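Local structure of hypothetical protein (Nitrosomonas europaea, 2IN3) at residues Gly99-Ser102 with Val103-Ile106; Ser147-Thr150 with Pro151-Ser155; Asp92-Pro95 with Ala96-Val100. The protein probably works as a thiol-disulfide oxidoreductase of the DsbA family and has been proposed to be a protein disulfide isomerase. All coordinates share one frame; numbering follows the deposited sequence.

Contact 1: Gly99-Ser102 with Val103-Ile106; sequences GVVS and VSLI
Ile106 reaches back one turn to Ser102 at the C-terminal end of helix 94-106, one of the helices of the DsbA-like domain, whose helical part is inserted into a thioredoxin fold. The backbone sets the path: Ile106 N bonds to Ser102 O at 3.2 Å, and the side chain then lies along the same carbonyl. Its CB is 3.8 Å from Ser102 O, CG1 comes in to 3.3 Å, and the terminal CD1 is again slightly farther off. The torsion explains this path: with CG1 anti to the carbonyl carbon and beside the backbone N (chi1 -58°), the long branch runs back past the acceptor while CG2 turns the other way. Leu105 does much the same one residue earlier, setting CG 3.4 Å from Val101 O. Its N-H is divided between Val101 O and, weakly, Ser102 O, so the regular i to i+4 pattern slackens as the helix nears its end. Upstream the bonds are more regular, Val103 N to Gly99 O and Ser104 N to Val100 O both measuring 3.0 Å. The hydroxyl of Ser104 also folds back on Val101 O, although that distance is modelled so short that its exact geometry is doubtful. Neighbouring helices close round this turn: Val100 and Val103 face helix 111-123, Val101 and Leu105 touch Arg161 of helix 156-171, and Ser102 lies against Val152 and Phe153. The hydroxyl of Ser102 is taken up by Arg98 O, while Val103 CG2 rests 3.4 Å from Gly99 O.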
loop_
_atom_site.group_PDB
_atom_site.type_symbol
_atom_site.label_atom_id
_atom_site.label_comp_id
_atom_site.label_asym_id
_atom_site.label_seq_id
_atom_site.Cartn_x
_atom_site.Cartn_y
_atom_site.Cartn_z
ATOM N N GLY A 99 -7.976 -2.274 -6.298
ATOM C CA GLY A 99 -7.216 -2.387 -7.558
ATOM C C GLY A 99 -5.994 -3.251 -7.339
ATOM O O GLY A 99 -5.648 -4.106 -8.172
ATOM N N VAL A 100 -5.356 -3.027 -6.200
ATOM C CA VAL A 100 -4.164 -3.788 -5.809
ATOM C C VAL A 100 -4.545 -5.296 -5.645
ATOM O O VAL A 100 -3.873 -6.169 -6.189
ATOM C CB VAL A 100 -3.532 -3.210 -4.530
ATOM C CG1 VAL A 100 -2.422 -4.147 -4.003
ATOM C CG2 VAL A 100 -3.020 -1.743 -4.791
ATOM N N VAL A 101 -5.643 -5.573 -4.939
ATOM C CA VAL A 101 -6.141 -6.937 -4.726
ATOM C C VAL A 101 -6.381 -7.586 -6.089
ATOM O O VAL A 101 -5.987 -8.735 -6.301
ATOM C CB VAL A 101 -7.454 -6.977 -3.875
ATOM C CG1 VAL A 101 -8.092 -8.402 -3.873
ATOM C CG2 VAL A 101 -7.156 -6.502 -2.447
ATOM N N SER A 102 -7.024 -6.844 -6.996
ATOM C CA SER A 102 -7.290 -7.311 -8.347
ATOM C C SER A 102 -6.035 -7.752 -9.111
ATOM O O SER A 102 -6.035 -8.817 -9.734
ATOM C CB SER A 102 -8.019 -6.239 -9.173
ATOM O OG SER A 102 -9.302 -5.942 -8.634
ATOM N N VAL A 103 -4.981 -6.935 -9.058
ATOM C CA VAL A 103 -3.732 -7.258 -9.738
ATOM C C VAL A 103 -3.083 -8.501 -9.092
ATOM O O VAL A 103 -2.480 -9.332 -9.780
ATOM C CB VAL A 103 -2.776 -6.040 -9.726
ATOM C CG1 VAL A 103 -1.362 -6.444 -10.198
ATOM C CG2 VAL A 103 -3.363 -4.896 -10.593
ATOM N N SER A 104 -3.248 -8.658 -7.785
ATOM C CA SER A 104 -2.760 -9.865 -7.108
ATOM C C SER A 104 -3.394 -11.161 -7.662
ATOM O O SER A 104 -2.748 -12.208 -7.626
ATOM C CB SER A 104 -2.935 -9.780 -5.582
ATOM O OG SER A 104 -4.267 -10.092 -5.205
ATOM N N LEU A 105 -4.637 -11.083 -8.156
ATOM C CA LEU A 105 -5.352 -12.219 -8.753
ATOM C C LEU A 105 -4.947 -12.438 -10.218
ATOM O O LEU A 105 -5.033 -13.565 -10.749
ATOM C CB LEU A 105 -6.870 -11.967 -8.687
ATOM C CG LEU A 105 -7.439 -11.708 -7.277
ATOM C CD1 LEU A 105 -8.915 -11.374 -7.257
ATOM C CD2 LEU A 105 -7.164 -12.901 -6.406
ATOM N N ILE A 106 -4.547 -11.357 -10.871
ATOM C CA ILE A 106 -4.164 -11.391 -12.281
ATOM C C ILE A 106 -2.676 -11.734 -12.485
ATOM O O ILE A 106 -2.343 -12.692 -13.202
ATOM C CB ILE A 106 -4.492 -10.044 -13.002
ATOM C CG1 ILE A 106 -5.990 -9.738 -12.874
ATOM C CG2 ILE A 106 -4.080 -10.126 -14.503
ATOM C CD1 ILE A 106 -6.366 -8.342 -13.328
#

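Contact 2: Ser147-Thr150 with Pro151-Ser155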
loop_
_atom_site.group_PDB
_atom_site.type_symbol
_atom_site.label_atom_id
_atom_site.label_comp_id
_atom_site.label_asym_id
_atom_site.label_seq_id
_atom_site.Cartn_x
_atom_site.Cartn_y
_atom_site.Cartn_z
ATOM N N SER A 147 -9.245 -5.398 -20.473
ATOM C CA SER A 147 -10.137 -6.544 -20.576
ATOM C C SER A 147 -9.910 -7.603 -19.476
ATOM O O SER A 147 -10.816 -8.408 -19.201
ATOM C CB SER A 147 -10.022 -7.193 -21.991
ATOM O OG SER A 147 -8.668 -7.767 -22.082
ATOM N N ARG A 148 -8.706 -7.598 -18.843
ATOM C CA ARG A 148 -8.453 -8.505 -17.732
ATOM C C ARG A 148 -8.714 -7.775 -16.408
ATOM O O ARG A 148 -9.400 -8.307 -15.530
ATOM C CB ARG A 148 -7.038 -9.119 -17.803
ATOM C CG ARG A 148 -6.851 -10.148 -18.941
ATOM C CD ARG A 148 -5.384 -10.277 -19.421
ATOM N NE ARG A 148 -4.564 -11.216 -18.634
ATOM C CZ ARG A 148 -3.472 -10.914 -17.918
ATOM N NH1 ARG A 148 -2.995 -9.661 -17.825
ATOM N NH2 ARG A 148 -2.841 -11.889 -17.270
ATOM N N PHE A 149 -8.212 -6.540 -16.295
ATOM C CA PHE A 149 -8.342 -5.754 -15.064
ATOM C C PHE A 149 -9.769 -5.375 -14.676
ATOM O O PHE A 149 -10.149 -5.536 -13.511
ATOM C CB PHE A 149 -7.499 -4.470 -15.116
ATOM C CG PHE A 149 -7.632 -3.624 -13.871
ATOM C CD1 PHE A 149 -6.863 -3.905 -12.753
ATOM C CD2 PHE A 149 -8.555 -2.577 -13.809
ATOM C CE1 PHE A 149 -6.985 -3.133 -11.570
ATOM C CE2 PHE A 149 -8.685 -1.811 -12.646
ATOM C CZ PHE A 149 -7.895 -2.091 -11.527
ATOM N N THR A 150 -10.534 -4.818 -15.619
ATOM C CA THR A 150 -11.846 -4.259 -15.261
ATOM C C THR A 150 -12.868 -5.298 -14.732
ATOM O O THR A 150 -13.490 -5.053 -13.692
ATOM C CB THR A 150 -12.454 -3.381 -16.377
ATOM O OG1 THR A 150 -11.570 -2.288 -16.645
ATOM C CG2 THR A 150 -13.796 -2.808 -15.948
ATOM N N PRO A 151 -13.045 -6.448 -15.422
ATOM C CA PRO A 151 -13.953 -7.467 -14.843
ATOM C C PRO A 151 -13.561 -7.884 -13.403
ATOM O O PRO A 151 -14.455 -8.031 -12.539
ATOM C CB PRO A 151 -13.813 -8.653 -15.802
ATOM C CG PRO A 151 -13.439 -8.019 -17.120
ATOM C CD PRO A 151 -12.503 -6.889 -16.720
ATOM N N VAL A 152 -12.257 -8.063 -13.160
ATOM C CA VAL A 152 -11.768 -8.438 -11.829
ATOM C C VAL A 152 -12.053 -7.338 -10.801
ATOM O O VAL A 152 -12.649 -7.618 -9.762
ATOM C CB VAL A 152 -10.271 -8.896 -11.838
ATOM C CG1 VAL A 152 -9.753 -9.189 -10.409
ATOM C CG2 VAL A 152 -10.112 -10.148 -12.739
ATOM N N PHE A 153 -11.694 -6.088 -11.126
ATOM C CA PHE A 153 -11.976 -4.933 -10.254
ATOM C C PHE A 153 -13.467 -4.794 -9.852
ATOM O O PHE A 153 -13.804 -4.444 -8.701
ATOM C CB PHE A 153 -11.461 -3.630 -10.898
ATOM C CG PHE A 153 -11.762 -2.400 -10.088
ATOM C CD1 PHE A 153 -10.922 -2.024 -9.035
ATOM C CD2 PHE A 153 -12.884 -1.626 -10.364
ATOM C CE1 PHE A 153 -11.197 -0.900 -8.278
ATOM C CE2 PHE A 153 -13.173 -0.487 -9.613
ATOM C CZ PHE A 153 -12.329 -0.121 -8.569
ATOM N N GLN A 154 -14.353 -5.066 -10.798
ATOM C CA GLN A 154 -15.780 -4.926 -10.553
ATOM C C GLN A 154 -16.421 -6.140 -9.867
ATOM O O GLN A 154 -17.599 -6.073 -9.461
ATOM C CB GLN A 154 -16.500 -4.587 -11.873
ATOM C CG GLN A 154 -16.011 -3.224 -12.430
ATOM C CD GLN A 154 -16.680 -2.836 -13.726
ATOM O OE1 GLN A 154 -17.130 -3.692 -14.479
ATOM N NE2 GLN A 154 -16.720 -1.536 -14.009
ATOM N N SER A 155 -15.673 -7.240 -9.747
ATOM C CA SER A 155 -16.246 -8.520 -9.284
ATOM C C SER A 155 -16.528 -8.497 -7.785
ATOM O O SER A 155 -15.799 -7.848 -7.034
ATOM C CB SER A 155 -15.309 -9.701 -9.586
ATOM O OG SER A 155 -14.108 -9.614 -8.839
#
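This is an i to i+4 aromatic contact along helix 146-154, a short, proline-containing helix in the helical part of the DsbA-like domain. Phe149 and Phe153 point the same way from successive turns, each with CG anti to its own N (chi1 179° for Phe149), and this common torsion lays the rings side by side. Their planes are only 20° apart, but the centroids stand 5.7 Å from each other, so the rings are slid too far to overlap as a real stack. What touches the face of the Phe149 ring is the CB of Phe153, a CH-pi contact 4.2 Å from the centroid. The backbone beneath is firm: Phe153 N bonds to Phe149 O at 2.9 Å, almost in line with the carbonyl. Next to it Gln154 N reaches Thr150 O, and the two side chains again run together, the Thr150 CG2 methyl sitting over the face of the Gln154 amide, 3.6 Å from CD. Within the same turn Pro151 has no N-H to offer the preceding turn, and the helix kinks there; its ring carbon CG lies 3.4 Å from Ser147 O instead. At the end Ser155 OG donates to Val152 O at 2.6 Å, in the carbonyl plane and on a lone pair, and, as the N-cap of helix 156-171, accepts from Ala158 N in its first turn. Phe149, Phe153 and Gln154 pack against Leu132 of helix 132-141, Phe153 touching Leu135 as well, while Arg148 and Val152 turn to helix 94-106.

Contact 3: Asp92-Pro95 with Ala96-Val100; sequences DTEP and ACRGV
Glu94 and Arg98 form a salt bridge one turn apart in the first turns of helix 94-106. Arg98 grips the carboxylate side-on with two nitrogens: NE meets Glu94 OE2 at 2.8 Å and NH1 meets Glu94 OE1 at 3.1 Å. Both oxygens are approached on their syn side, and the two flat groups are nearly coplanar, 23° apart. Glu94 gets there by bending at chi2 (-85°), which folds its carboxylate along the helix toward the arginine. Backbone bonds hold the same turns together, Arg98 N to Glu94 O and Gly99 N to Pro95 O each at 2.9 Å, with a weak one from Cys97 N to Thr93 O. As a cap, Asp92 OD1 takes Glu94 N at 3.2 Å from above its carboxylate plane. Separately, a water bridges the backbone, accepting from Ala96 N at 2.9 Å and donating to Asp92 O. Thr93 packs on Asp15 and Met17, near but not touching a CxxC at a helix start, probably the thioredoxin-type redox pair. Arg98 NH2 bonds to Phe153 O, and the guanidinium makes a cation-pi contact with the Phe153 ring. A leucine in place of Arg98 would probably leave the Glu94 carboxylate without its charged mate and Phe153 O without this donor. The chemistry suggests that Arg98, its charge probably balanced by Glu94 within the same helix, also ties helix 94-106 to helix 146-154 through Phe153.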
loop_
_atom_site.group_PDB
_atom_site.type_symbol
_atom_site.label_atom_id
_atom_site.label_comp_id
_atom_site.label_asym_id
_atom_site.label_seq_id
_atom_site.Cartn_x
_atom_site.Cartn_y
_atom_site.Cartn_z
ATOM N N ASP A 92 -11.742 8.495 -0.462
ATOM C CA ASP A 92 -12.165 7.090 -0.451
ATOM C C ASP A 92 -11.023 6.155 -0.831
ATOM O O ASP A 92 -10.634 6.068 -2.008
ATOM C CB ASP A 92 -13.363 6.858 -1.384
ATOM C CG ASP A 92 -13.874 5.410 -1.343
ATOM O OD1 ASP A 92 -13.511 4.654 -0.404
ATOM O OD2 ASP A 92 -14.656 5.015 -2.246
ATOM N N THR A 93 -10.481 5.456 0.161
ATOM C CA THR A 93 -9.306 4.618 -0.059
ATOM C C THR A 93 -9.640 3.194 -0.558
ATOM O O THR A 93 -8.745 2.461 -0.983
ATOM C CB THR A 93 -8.410 4.537 1.202
ATOM O OG1 THR A 93 -9.146 3.933 2.258
ATOM C CG2 THR A 93 -7.959 5.937 1.703
ATOM N N GLU A 94 -10.909 2.805 -0.554
ATOM C CA GLU A 94 -11.250 1.424 -0.890
ATOM C C GLU A 94 -10.983 1.005 -2.344
ATOM O O GLU A 94 -10.486 -0.113 -2.572
ATOM C CB GLU A 94 -12.686 1.055 -0.437
ATOM C CG GLU A 94 -13.041 -0.418 -0.574
ATOM C CD GLU A 94 -13.532 -0.779 -1.963
ATOM O OE1 GLU A 94 -13.900 0.157 -2.704
ATOM O OE2 GLU A 94 -13.568 -1.987 -2.316
ATOM N N PRO A 95 -11.400 1.830 -3.340
ATOM C CA PRO A 95 -11.147 1.387 -4.715
ATOM C C PRO A 95 -9.671 1.132 -5.064
ATOM O O PRO A 95 -9.388 0.162 -5.754
ATOM C CB PRO A 95 -11.729 2.526 -5.554
ATOM C CG PRO A 95 -12.884 3.018 -4.698
ATOM C CD PRO A 95 -12.234 3.050 -3.331
ATOM N N ALA A 96 -8.753 1.972 -4.580
ATOM C CA ALA A 96 -7.347 1.763 -4.874
ATOM C C ALA A 96 -6.879 0.466 -4.205
ATOM O O ALA A 96 -6.140 -0.304 -4.810
ATOM C CB ALA A 96 -6.497 2.961 -4.405
ATOM N N CYS A 97 -7.284 0.240 -2.963
ATOM C CA CYS A 97 -6.987 -1.055 -2.305
ATOM C C CYS A 97 -7.500 -2.244 -3.132
ATOM O O CYS A 97 -6.778 -3.226 -3.349
ATOM C CB CYS A 97 -7.588 -1.091 -0.906
ATOM S SG CYS A 97 -6.774 -0.019 0.226
ATOM N N ARG A 98 -8.759 -2.161 -3.592
ATOM C CA ARG A 98 -9.336 -3.170 -4.455
ATOM C C ARG A 98 -8.580 -3.340 -5.791
ATOM O O ARG A 98 -8.556 -4.438 -6.353
ATOM C CB ARG A 98 -10.841 -2.897 -4.695
ATOM C CG ARG A 98 -11.552 -3.917 -5.571
ATOM C CD ARG A 98 -13.080 -3.917 -5.330
ATOM N NE ARG A 98 -13.677 -2.613 -5.036
ATOM C CZ ARG A 98 -14.417 -1.892 -5.886
ATOM N NH1 ARG A 98 -14.903 -0.729 -5.478
ATOM N NH2 ARG A 98 -14.659 -2.303 -7.132
ATOM N N GLY A 99 -7.976 -2.274 -6.298
ATOM C CA GLY A 99 -7.216 -2.387 -7.558
ATOM C C GLY A 99 -5.994 -3.251 -7.339
ATOM O O GLY A 99 -5.648 -4.106 -8.172
ATOM N N VAL A 100 -5.356 -3.027 -6.200
ATOM C CA VAL A 100 -4.164 -3.788 -5.809
ATOM C C VAL A 100 -4.545 -5.296 -5.645
ATOM O O VAL A 100 -3.873 -6.169 -6.189
ATOM C CB VAL A 100 -3.532 -3.210 -4.530
ATOM C CG1 VAL A 100 -2.422 -4.147 -4.003
ATOM C CG2 VAL A 100 -3.020 -1.743 -4.791
HETATM O O HOH W 1 -9.224 4.726 -3.641
#

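Overall arrangement
Contacts 3 and 1 follow each other along helix 94-106, sharing Gly99 and Val100, with centres about 10 Å apart; contact 2 comes later in the chain, on helix 146-154. Its centre is about 9 Å from that of contact 1 and 13 Å from that of contact 3. The two helices pack against each other: Ser102 and Ile106 of contact 1 meet Val152, Phe153, Phe149 and Arg148, while Pro95, Arg98 and Gly99 of contact 3 meet the two phenylalanines. All three belong to the helical part of the DsbA-like domain, where helix 94-106 also touches Pro45 in strand 40-45 at the edge of the sheet, joining helix bundle and thioredoxin core.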